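Local coordinates for extracellular solute-binding protein (Bordetella parapertussis, PDB 3PU5), which probably captures a small solute, perhaps a polyamine, outside the cytoplasmic membrane and hands it to an ABC-type importer, at residues S111-I122 with L202-W213; D214-D222 with E288-S296. All blocks are in the same frame, centred on the assembly; numbering follows the deposited sequence.

Interaction 1: residues S111-I122 with L202-W213; sequences SSVGIAYRPDKI and LTSGEGAIGPGW
Strands 111-117 and 209-213 run antiparallel, their axes 4.2 Å apart at closest approach, and the pairs G114-G212 and A116-G210 each exchange two backbone hydrogen bonds. A further bond, from R118 N to A208 O, extends the ladder past the strand ends. G212 makes room for A116, whose CB meets CD1 of L202 at a tight 3.5 Å. On the face shared by V113 and W213, the valine lays CG2 over one face of the indole, 3.4 Å from NE1 of W213 and offset toward the rim. The W213 NE1-H points in the ring plane to a water that also bonds OG of S111. Farther along, CG2 of I115 lies 3.6 Å from CG1 of I209, while I122 crosses I209 at about a right angle and sets CD1 against its CB. R118 closes the far end: bent at chi3 (69°), its chain slides past L202 and brings NH2 to L202 O at 2.8 Å, in the carbonyl plane. NE and NH1 hold the D120 carboxylate side-on in a salt bridge, which fixes the guanidinium's rotation, and L202 O also accepts from G205 N at the end of helix 197-204. Around this ladder, strand 111-117 also pairs with 229-231 and 238-246, helix 129-138 packs on V113, I115 and I209, and strand 145-148 touches L202, I209 and P211.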
loop_
_atom_site.group_PDB
_atom_site.type_symbol
_atom_site.label_atom_id
_atom_site.label_comp_id
_atom_site.label_asym_id
_atom_site.label_seq_id
_atom_site.Cartn_x
_atom_site.Cartn_y
_atom_site.Cartn_z
ATOM N N SER A 111 -2.414 2.069 -1.636
ATOM C CA SER A 111 -2.684 1.433 -2.925
ATOM C C SER A 111 -3.368 0.109 -2.641
ATOM O O SER A 111 -3.089 -0.521 -1.615
ATOM C CB SER A 111 -1.400 1.229 -3.740
ATOM O OG SER A 111 -0.534 0.307 -3.110
ATOM N N SER A 112 -4.274 -0.305 -3.530
ATOM C CA SER A 112 -5.208 -1.386 -3.220
ATOM C C SER A 112 -5.151 -2.548 -4.199
ATOM O O SER A 112 -5.291 -2.354 -5.410
ATOM C CB SER A 112 -6.648 -0.852 -3.194
ATOM O OG SER A 112 -6.764 0.215 -2.285
ATOM N N VAL A 113 -4.966 -3.753 -3.668
ATOM C CA VAL A 113 -5.050 -4.952 -4.484
ATOM C C VAL A 113 -6.505 -5.382 -4.636
ATOM O O VAL A 113 -7.206 -5.625 -3.645
ATOM C CB VAL A 113 -4.225 -6.113 -3.906
ATOM C CG1 VAL A 113 -4.329 -7.339 -4.824
ATOM C CG2 VAL A 113 -2.765 -5.692 -3.744
ATOM N N GLY A 114 -6.955 -5.439 -5.885
ATOM C CA GLY A 114 -8.265 -5.952 -6.203
ATOM C C GLY A 114 -8.079 -7.036 -7.244
ATOM O O GLY A 114 -7.047 -7.715 -7.260
ATOM N N ILE A 115 -9.066 -7.185 -8.119
ATOM C CA ILE A 115 -9.006 -8.190 -9.178
ATOM C C ILE A 115 -8.988 -7.508 -10.544
ATOM O O ILE A 115 -9.939 -6.805 -10.905
ATOM C CB ILE A 115 -10.202 -9.139 -9.093
ATOM C CG1 ILE A 115 -10.242 -9.799 -7.710
ATOM C CG2 ILE A 115 -10.143 -10.195 -10.211
ATOM C CD1 ILE A 115 -11.649 -10.088 -7.200
ATOM N N ALA A 116 -7.897 -7.692 -11.287
ATOM C CA ALA A 116 -7.775 -7.104 -12.617
ATOM C C ALA A 116 -8.074 -8.141 -13.696
ATOM O O ALA A 116 -7.702 -9.306 -13.561
ATOM C CB ALA A 116 -6.379 -6.504 -12.807
ATOM N N TYR A 117 -8.738 -7.725 -14.770
ATOM C CA TYR A 117 -9.163 -8.682 -15.789
ATOM C C TYR A 117 -9.346 -8.053 -17.184
ATOM O O TYR A 117 -9.357 -6.832 -17.337
ATOM C CB TYR A 117 -10.461 -9.381 -15.351
ATOM C CG TYR A 117 -11.694 -8.496 -15.467
ATOM C CD1 TYR A 117 -12.032 -7.593 -14.462
ATOM C CD2 TYR A 117 -12.511 -8.561 -16.590
ATOM C CE1 TYR A 117 -13.157 -6.767 -14.579
ATOM C CE2 TYR A 117 -13.626 -7.745 -16.720
ATOM C CZ TYR A 117 -13.945 -6.858 -15.717
ATOM O OH TYR A 117 -15.061 -6.070 -15.862
ATOM N N ARG A 118 -9.484 -8.913 -18.191
ATOM C CA ARG A 118 -9.787 -8.498 -19.557
ATOM C C ARG A 118 -11.265 -8.726 -19.842
ATOM O O ARG A 118 -11.720 -9.870 -19.873
ATOM C CB ARG A 118 -8.967 -9.322 -20.548
ATOM C CG ARG A 118 -7.523 -8.893 -20.699
ATOM C CD ARG A 118 -6.858 -9.683 -21.813
ATOM N NE ARG A 118 -7.388 -9.336 -23.132
ATOM C CZ ARG A 118 -6.691 -8.710 -24.076
ATOM N NH1 ARG A 118 -7.253 -8.430 -25.247
ATOM N NH2 ARG A 118 -5.425 -8.374 -23.850
ATOM N N PRO A 119 -12.030 -7.643 -20.040
ATOM C CA PRO A 119 -13.463 -7.827 -20.311
ATOM C C PRO A 119 -13.723 -8.713 -21.532
ATOM O O PRO A 119 -14.762 -9.366 -21.596
ATOM C CB PRO A 119 -13.958 -6.401 -20.576
ATOM C CG PRO A 119 -12.987 -5.516 -19.803
ATOM C CD PRO A 119 -11.656 -6.222 -19.901
ATOM N N ASP A 120 -12.794 -8.751 -22.484
ATOM C CA ASP A 120 -13.016 -9.543 -23.692
ATOM C C ASP A 120 -12.814 -11.037 -23.452
ATOM O O ASP A 120 -13.104 -11.865 -24.316
ATOM C CB ASP A 120 -12.180 -9.030 -24.877
ATOM C CG ASP A 120 -10.708 -9.390 -24.775
ATOM O OD1 ASP A 120 -9.974 -9.092 -25.744
ATOM O OD2 ASP A 120 -10.277 -9.960 -23.749
ATOM N N LYS A 121 -12.340 -11.380 -22.260
ATOM C CA LYS A 121 -12.186 -12.777 -21.892
ATOM C C LYS A 121 -13.215 -13.156 -20.841
ATOM O O LYS A 121 -13.642 -14.308 -20.753
ATOM C CB LYS A 121 -10.767 -13.025 -21.383
ATOM C CG LYS A 121 -9.785 -13.378 -22.501
ATOM C CD LYS A 121 -9.548 -14.886 -22.536
ATOM C CE LYS A 121 -9.474 -15.444 -23.954
ATOM N NZ LYS A 121 -10.835 -15.811 -24.482
ATOM N N ILE A 122 -13.619 -12.163 -20.055
ATOM C CA ILE A 122 -14.533 -12.364 -18.944
ATOM C C ILE A 122 -15.529 -11.213 -18.905
ATOM O O ILE A 122 -15.296 -10.184 -18.267
ATOM C CB ILE A 122 -13.754 -12.434 -17.625
ATOM C CG1 ILE A 122 -12.557 -13.378 -17.784
ATOM C CG2 ILE A 122 -14.660 -12.875 -16.493
ATOM C CD1 ILE A 122 -11.719 -13.507 -16.544
ATOM N N LEU A 202 -2.047 -9.042 -18.577
ATOM C CA LEU A 202 -3.382 -8.770 -19.113
ATOM C C LEU A 202 -3.330 -8.169 -20.517
ATOM O O LEU A 202 -4.036 -8.633 -21.408
ATOM C CB LEU A 202 -4.184 -7.848 -18.181
ATOM C CG LEU A 202 -4.598 -8.499 -16.856
ATOM C CD1 LEU A 202 -5.200 -7.471 -15.914
ATOM C CD2 LEU A 202 -5.551 -9.677 -17.078
ATOM N N THR A 203 -2.498 -7.143 -20.702
ATOM C CA THR A 203 -2.441 -6.423 -21.984
ATOM C C THR A 203 -1.759 -7.204 -23.109
ATOM O O THR A 203 -2.018 -6.957 -24.286
ATOM C CB THR A 203 -1.772 -5.039 -21.855
ATOM O OG1 THR A 203 -0.423 -5.193 -21.410
ATOM C CG2 THR A 203 -2.531 -4.161 -20.881
ATOM N N SER A 204 -0.901 -8.151 -22.742
ATOM C CA SER A 204 -0.234 -8.999 -23.717
ATOM C C SER A 204 -1.192 -10.053 -24.231
ATOM O O SER A 204 -0.961 -10.659 -25.278
ATOM C CB SER A 204 0.984 -9.683 -23.093
ATOM O OG SER A 204 0.603 -10.678 -22.153
ATOM N N GLY A 205 -2.266 -10.269 -23.475
ATOM C CA GLY A 205 -3.222 -11.316 -23.774
ATOM C C GLY A 205 -2.886 -12.644 -23.120
ATOM O O GLY A 205 -3.668 -13.587 -23.208
ATOM N N GLU A 206 -1.725 -12.739 -22.472
ATOM C CA GLU A 206 -1.331 -14.011 -21.864
ATOM C C GLU A 206 -2.239 -14.380 -20.686
ATOM O O GLU A 206 -2.626 -15.540 -20.520
ATOM C CB GLU A 206 0.152 -14.035 -21.446
ATOM C CG GLU A 206 0.627 -15.455 -21.095
ATOM C CD GLU A 206 2.118 -15.576 -20.765
ATOM O OE1 GLU A 206 2.759 -14.571 -20.378
ATOM O OE2 GLU A 206 2.649 -16.706 -20.873
ATOM N N GLY A 207 -2.596 -13.388 -19.881
ATOM C CA GLY A 207 -3.428 -13.630 -18.720
ATOM C C GLY A 207 -4.823 -13.062 -18.903
ATOM O O GLY A 207 -5.014 -12.111 -19.666
ATOM N N ALA A 208 -5.801 -13.651 -18.217
ATOM C CA ALA A 208 -7.184 -13.192 -18.329
ATOM C C ALA A 208 -7.636 -12.471 -17.064
ATOM O O ALA A 208 -8.452 -11.558 -17.127
ATOM C CB ALA A 208 -8.116 -14.365 -18.638
ATOM N N ILE A 209 -7.093 -12.882 -15.919
ATOM C CA ILE A 209 -7.547 -12.373 -14.633
ATOM C C ILE A 209 -6.555 -12.728 -13.524
ATOM O O ILE A 209 -5.834 -13.717 -13.614
ATOM C CB ILE A 209 -8.945 -12.953 -14.313
ATOM C CG1 ILE A 209 -9.566 -12.306 -13.068
ATOM C CG2 ILE A 209 -8.890 -14.484 -14.178
ATOM C CD1 ILE A 209 -11.051 -12.581 -12.943
ATOM N N GLY A 210 -6.520 -11.918 -12.478
ATOM C CA GLY A 210 -5.661 -12.174 -11.342
ATOM C C GLY A 210 -5.594 -10.917 -10.505
ATOM O O GLY A 210 -6.178 -9.902 -10.881
ATOM N N PRO A 211 -4.899 -10.976 -9.357
ATOM C CA PRO A 211 -4.808 -9.790 -8.493
ATOM C C PRO A 211 -3.999 -8.667 -9.144
ATOM O O PRO A 211 -2.992 -8.937 -9.801
ATOM C CB PRO A 211 -4.103 -10.319 -7.235
ATOM C CG PRO A 211 -4.355 -11.834 -7.259
ATOM C CD PRO A 211 -4.300 -12.167 -8.730
ATOM N N GLY A 212 -4.451 -7.428 -8.966
ATOM C CA GLY A 212 -3.788 -6.275 -9.540
ATOM C C GLY A 212 -4.087 -5.016 -8.742
ATOM O O GLY A 212 -5.038 -4.974 -7.948
ATOM N N TRP A 213 -3.280 -3.985 -8.962
ATOM C CA TRP A 213 -3.402 -2.746 -8.203
ATOM C C TRP A 213 -4.384 -1.790 -8.854
ATOM O O TRP A 213 -4.464 -1.709 -10.083
ATOM C CB TRP A 213 -2.020 -2.105 -8.002
ATOM C CG TRP A 213 -1.260 -2.866 -6.961
ATOM C CD1 TRP A 213 -1.184 -2.578 -5.631
ATOM C CD2 TRP A 213 -0.538 -4.089 -7.150
ATOM N NE1 TRP A 213 -0.442 -3.532 -4.982
ATOM C CE2 TRP A 213 -0.032 -4.473 -5.894
ATOM C CE3 TRP A 213 -0.256 -4.890 -8.266
ATOM C CZ2 TRP A 213 0.732 -5.622 -5.715
ATOM C CZ3 TRP A 213 0.513 -6.038 -8.087
ATOM C CH2 TRP A 213 0.995 -6.391 -6.820
HETATM O O HOH W 1 -0.651 -2.746 -2.154
#

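Interaction 2: residues D214-D222 with E288-S296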
loop_
_atom_site.group_PDB
_atom_site.type_symbol
_atom_site.label_atom_id
_atom_site.label_comp_id
_atom_site.label_asym_id
_atom_site.label_seq_id
_atom_site.Cartn_x
_atom_site.Cartn_y
_atom_site.Cartn_z
ATOM N N ASP A 214 -5.148 -1.081 -8.031
ATOM C CA ASP A 214 -6.153 -0.169 -8.574
ATOM C C ASP A 214 -5.532 0.895 -9.477
ATOM O O ASP A 214 -5.898 0.999 -10.644
ATOM C CB ASP A 214 -7.059 0.449 -7.490
ATOM C CG ASP A 214 -6.286 1.202 -6.400
ATOM O OD1 ASP A 214 -5.101 0.895 -6.122
ATOM O OD2 ASP A 214 -6.888 2.110 -5.800
ATOM N N GLY A 215 -4.586 1.668 -8.948
ATOM C CA GLY A 215 -3.989 2.752 -9.712
ATOM C C GLY A 215 -3.325 2.289 -10.998
ATOM O O GLY A 215 -3.574 2.828 -12.081
ATOM N N ARG A 216 -2.465 1.285 -10.877
ATOM C CA ARG A 216 -1.772 0.737 -12.031
ATOM C C ARG A 216 -2.749 0.280 -13.106
ATOM O O ARG A 216 -2.538 0.533 -14.296
ATOM C CB ARG A 216 -0.869 -0.411 -11.594
ATOM C CG ARG A 216 0.345 0.084 -10.839
ATOM C CD ARG A 216 1.246 -1.044 -10.410
ATOM N NE ARG A 216 2.640 -0.671 -10.605
ATOM C CZ ARG A 216 3.491 -0.379 -9.633
ATOM N NH1 ARG A 216 3.102 -0.420 -8.366
ATOM N NH2 ARG A 216 4.738 -0.049 -9.934
ATOM N N THR A 217 -3.823 -0.384 -12.684
ATOM C CA THR A 217 -4.800 -0.902 -13.630
ATOM C C THR A 217 -5.591 0.254 -14.259
ATOM O O THR A 217 -5.908 0.208 -15.456
ATOM C CB THR A 217 -5.750 -1.928 -12.970
ATOM O OG1 THR A 217 -4.985 -2.939 -12.299
ATOM C CG2 THR A 217 -6.623 -2.595 -14.018
ATOM N N PHE A 218 -5.886 1.294 -13.469
ATOM C CA PHE A 218 -6.626 2.454 -13.984
ATOM C C PHE A 218 -5.837 3.117 -15.109
ATOM O O PHE A 218 -6.392 3.464 -16.148
ATOM C CB PHE A 218 -6.924 3.500 -12.891
ATOM C CG PHE A 218 -7.798 3.002 -11.758
ATOM C CD1 PHE A 218 -8.663 1.943 -11.930
ATOM C CD2 PHE A 218 -7.770 3.641 -10.523
ATOM C CE1 PHE A 218 -9.467 1.508 -10.890
ATOM C CE2 PHE A 218 -8.562 3.216 -9.474
ATOM C CZ PHE A 218 -9.418 2.147 -9.656
ATOM N N ILE A 219 -4.538 3.288 -14.890
ATOM C CA ILE A 219 -3.657 3.873 -15.895
ATOM C C ILE A 219 -3.706 3.068 -17.195
ATOM O O ILE A 219 -3.861 3.634 -18.280
ATOM C CB ILE A 219 -2.218 3.987 -15.366
ATOM C CG1 ILE A 219 -2.189 4.945 -14.167
ATOM C CG2 ILE A 219 -1.263 4.457 -16.475
ATOM C CD1 ILE A 219 -0.873 4.964 -13.409
ATOM N N ALA A 220 -3.595 1.746 -17.076
ATOM C CA ALA A 220 -3.677 0.859 -18.233
ATOM C C ALA A 220 -5.057 0.921 -18.885
ATOM O O ALA A 220 -5.169 0.964 -20.111
ATOM C CB ALA A 220 -3.336 -0.584 -17.838
ATOM N N GLU A 221 -6.102 0.934 -18.066
ATOM C CA GLU A 221 -7.461 1.049 -18.573
ATOM C C GLU A 221 -7.624 2.318 -19.417
ATOM O O GLU A 221 -8.285 2.301 -20.454
ATOM C CB GLU A 221 -8.462 1.070 -17.415
ATOM C CG GLU A 221 -9.905 1.333 -17.835
ATOM C CD GLU A 221 -10.846 1.519 -16.643
ATOM O OE1 GLU A 221 -10.356 1.651 -15.499
ATOM O OE2 GLU A 221 -12.078 1.534 -16.855
ATOM N N ASP A 222 -7.027 3.416 -18.959
ATOM C CA ASP A 222 -7.175 4.705 -19.631
ATOM C C ASP A 222 -6.404 4.747 -20.954
ATOM O O ASP A 222 -6.905 5.247 -21.956
ATOM C CB ASP A 222 -6.698 5.852 -18.732
ATOM C CG ASP A 222 -7.630 6.106 -17.544
ATOM O OD1 ASP A 222 -8.726 5.507 -17.482
ATOM O OD2 ASP A 222 -7.260 6.916 -16.671
ATOM N N GLU A 288 -13.025 13.576 -11.406
ATOM C CA GLU A 288 -13.758 12.623 -12.228
ATOM C C GLU A 288 -12.890 11.437 -12.627
ATOM O O GLU A 288 -13.398 10.357 -12.890
ATOM C CB GLU A 288 -14.281 13.316 -13.491
ATOM C CG GLU A 288 -15.411 14.296 -13.237
ATOM C CD GLU A 288 -16.733 13.601 -12.960
ATOM O OE1 GLU A 288 -16.984 12.523 -13.545
ATOM O OE2 GLU A 288 -17.529 14.140 -12.159
ATOM N N LYS A 289 -11.578 11.646 -12.675
ATOM C CA LYS A 289 -10.658 10.590 -13.078
ATOM C C LYS A 289 -10.662 9.405 -12.110
ATOM O O LYS A 289 -10.398 8.271 -12.513
ATOM C CB LYS A 289 -9.239 11.146 -13.236
ATOM C CG LYS A 289 -8.371 10.331 -14.158
ATOM C CD LYS A 289 -7.237 11.168 -14.743
ATOM C CE LYS A 289 -6.229 11.566 -13.670
ATOM N NZ LYS A 289 -5.016 12.235 -14.243
ATOM N N LEU A 290 -10.986 9.658 -10.845
ATOM C CA LEU A 290 -10.847 8.628 -9.814
ATOM C C LEU A 290 -12.101 8.396 -8.977
ATOM O O LEU A 290 -12.288 7.322 -8.403
ATOM C CB LEU A 290 -9.678 8.991 -8.898
ATOM C CG LEU A 290 -8.325 8.880 -9.594
ATOM C CD1 LEU A 290 -7.225 9.604 -8.816
ATOM C CD2 LEU A 290 -7.984 7.417 -9.791
ATOM N N LYS A 291 -12.935 9.428 -8.901
ATOM C CA LYS A 291 -14.135 9.454 -8.069
ATOM C C LYS A 291 -14.972 8.179 -8.183
ATOM O O LYS A 291 -15.503 7.674 -7.187
ATOM C CB LYS A 291 -14.972 10.664 -8.491
ATOM C CG LYS A 291 -16.262 10.887 -7.759
ATOM C CD LYS A 291 -17.002 12.045 -8.438
ATOM C CE LYS A 291 -18.059 12.642 -7.524
ATOM N NZ LYS A 291 -19.003 11.598 -7.039
ATOM N N HIS A 292 -15.083 7.660 -9.399
ATOM C CA HIS A 292 -15.983 6.547 -9.656
ATOM C C HIS A 292 -15.345 5.160 -9.522
ATOM O O HIS A 292 -16.053 4.149 -9.535
ATOM C CB HIS A 292 -16.641 6.709 -11.035
ATOM C CG HIS A 292 -17.304 8.041 -11.229
ATOM N ND1 HIS A 292 -18.398 8.443 -10.488
ATOM C CD2 HIS A 292 -17.016 9.069 -12.062
ATOM C CE1 HIS A 292 -18.758 9.658 -10.862
ATOM N NE2 HIS A 292 -17.938 10.062 -11.815
ATOM N N ARG A 293 -14.026 5.095 -9.385
ATOM C CA ARG A 293 -13.362 3.788 -9.403
ATOM C C ARG A 293 -12.419 3.489 -8.233
ATOM O O ARG A 293 -12.247 2.328 -7.854
ATOM C CB ARG A 293 -12.673 3.540 -10.756
ATOM C CG ARG A 293 -11.817 4.685 -11.248
ATOM C CD ARG A 293 -11.392 4.468 -12.690
ATOM N NE ARG A 293 -10.545 5.560 -13.155
ATOM C CZ ARG A 293 -9.764 5.514 -14.231
ATOM N NH1 ARG A 293 -9.706 4.415 -14.969
ATOM N NH2 ARG A 293 -9.032 6.571 -14.562
ATOM N N LEU A 294 -11.803 4.522 -7.672
ATOM C CA LEU A 294 -10.979 4.343 -6.492
ATOM C C LEU A 294 -11.810 3.705 -5.389
ATOM O O LEU A 294 -12.920 4.154 -5.112
ATOM C CB LEU A 294 -10.453 5.687 -6.015
ATOM C CG LEU A 294 -9.271 5.595 -5.060
ATOM C CD1 LEU A 294 -8.037 5.240 -5.857
ATOM C CD2 LEU A 294 -9.088 6.918 -4.335
ATOM N N PRO A 295 -11.280 2.650 -4.750
ATOM C CA PRO A 295 -12.063 2.011 -3.678
ATOM C C PRO A 295 -12.222 2.965 -2.496
ATOM O O PRO A 295 -11.297 3.717 -2.178
ATOM C CB PRO A 295 -11.193 0.809 -3.271
ATOM C CG PRO A 295 -9.773 1.253 -3.645
ATOM C CD PRO A 295 -9.976 1.986 -4.954
ATOM N N SER A 296 -13.387 2.923 -1.861
ATOM C CA SER A 296 -13.719 3.821 -0.765
ATOM C C SER A 296 -12.766 3.674 0.418
ATOM O O SER A 296 -12.374 2.570 0.788
ATOM C CB SER A 296 -15.155 3.557 -0.294
ATOM O OG SER A 296 -15.469 4.382 0.809
#
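R293 lies along one face of F218, placing CG 3.9 Å from the ring centroid and 12° off the normal, a CH-pi contact. The arginine chain is extended from CG to NE and slides past the phenylalanine in the opposite direction, so that its guanidinium, tilted 23° from the ring plane, lies with one face against CB of F218. Beyond the ring the charges meet. NH1 and NH2 of R293 take the D222 carboxylate end-on, the NH2 bond to OD2 being 2.8 Å long and on the syn lone pair; NH1 also reaches OE1 of E221, 2.9 Å away but from above that carboxylate's plane. On its other edge, NE and NH2 both donate to K289 O, which holds the guanidinium flat between helix and loop. The close-packed part joins F218, R293 and L290 and ends in the carboxylates of E221 and D222; CD of P295 lies 3.2 Å from OD2 of D214, whose OD1 accepts from S112 N. The loose side is at K289, an exposed residue whose CG comes no nearer than 4.4 Å to OD2 of D222. The whole is a salt-bridge network of E221, D222 and R293 beside a CH-pi contact, tying the irregular segment 288-296 to helix 214-223 of this periplasmic-binding-protein fold.

Interactions 1 and 2 follow one another along the chain, strand 209-213 of the first leading straight into helix 214-223 of the second, and their centres lie about 14 Å apart. They meet at S112, whose backbone pairs with D214 and whose hydroxyl, bonded to S239, packs against P295; A116 likewise touches T217. Interaction 1 is mostly buried, and the repetitive backbone pairing of a sheet supplies its order, with R118 adding a side-chain bond at the end of the ladder. Interaction 2 joins a helix to a loop without regular structure and is only partly buried, and the hydrogen bonds between its segments all come from the side chain of R293. Each illustrates how an arginine can bind a carboxylate and a backbone carbonyl together.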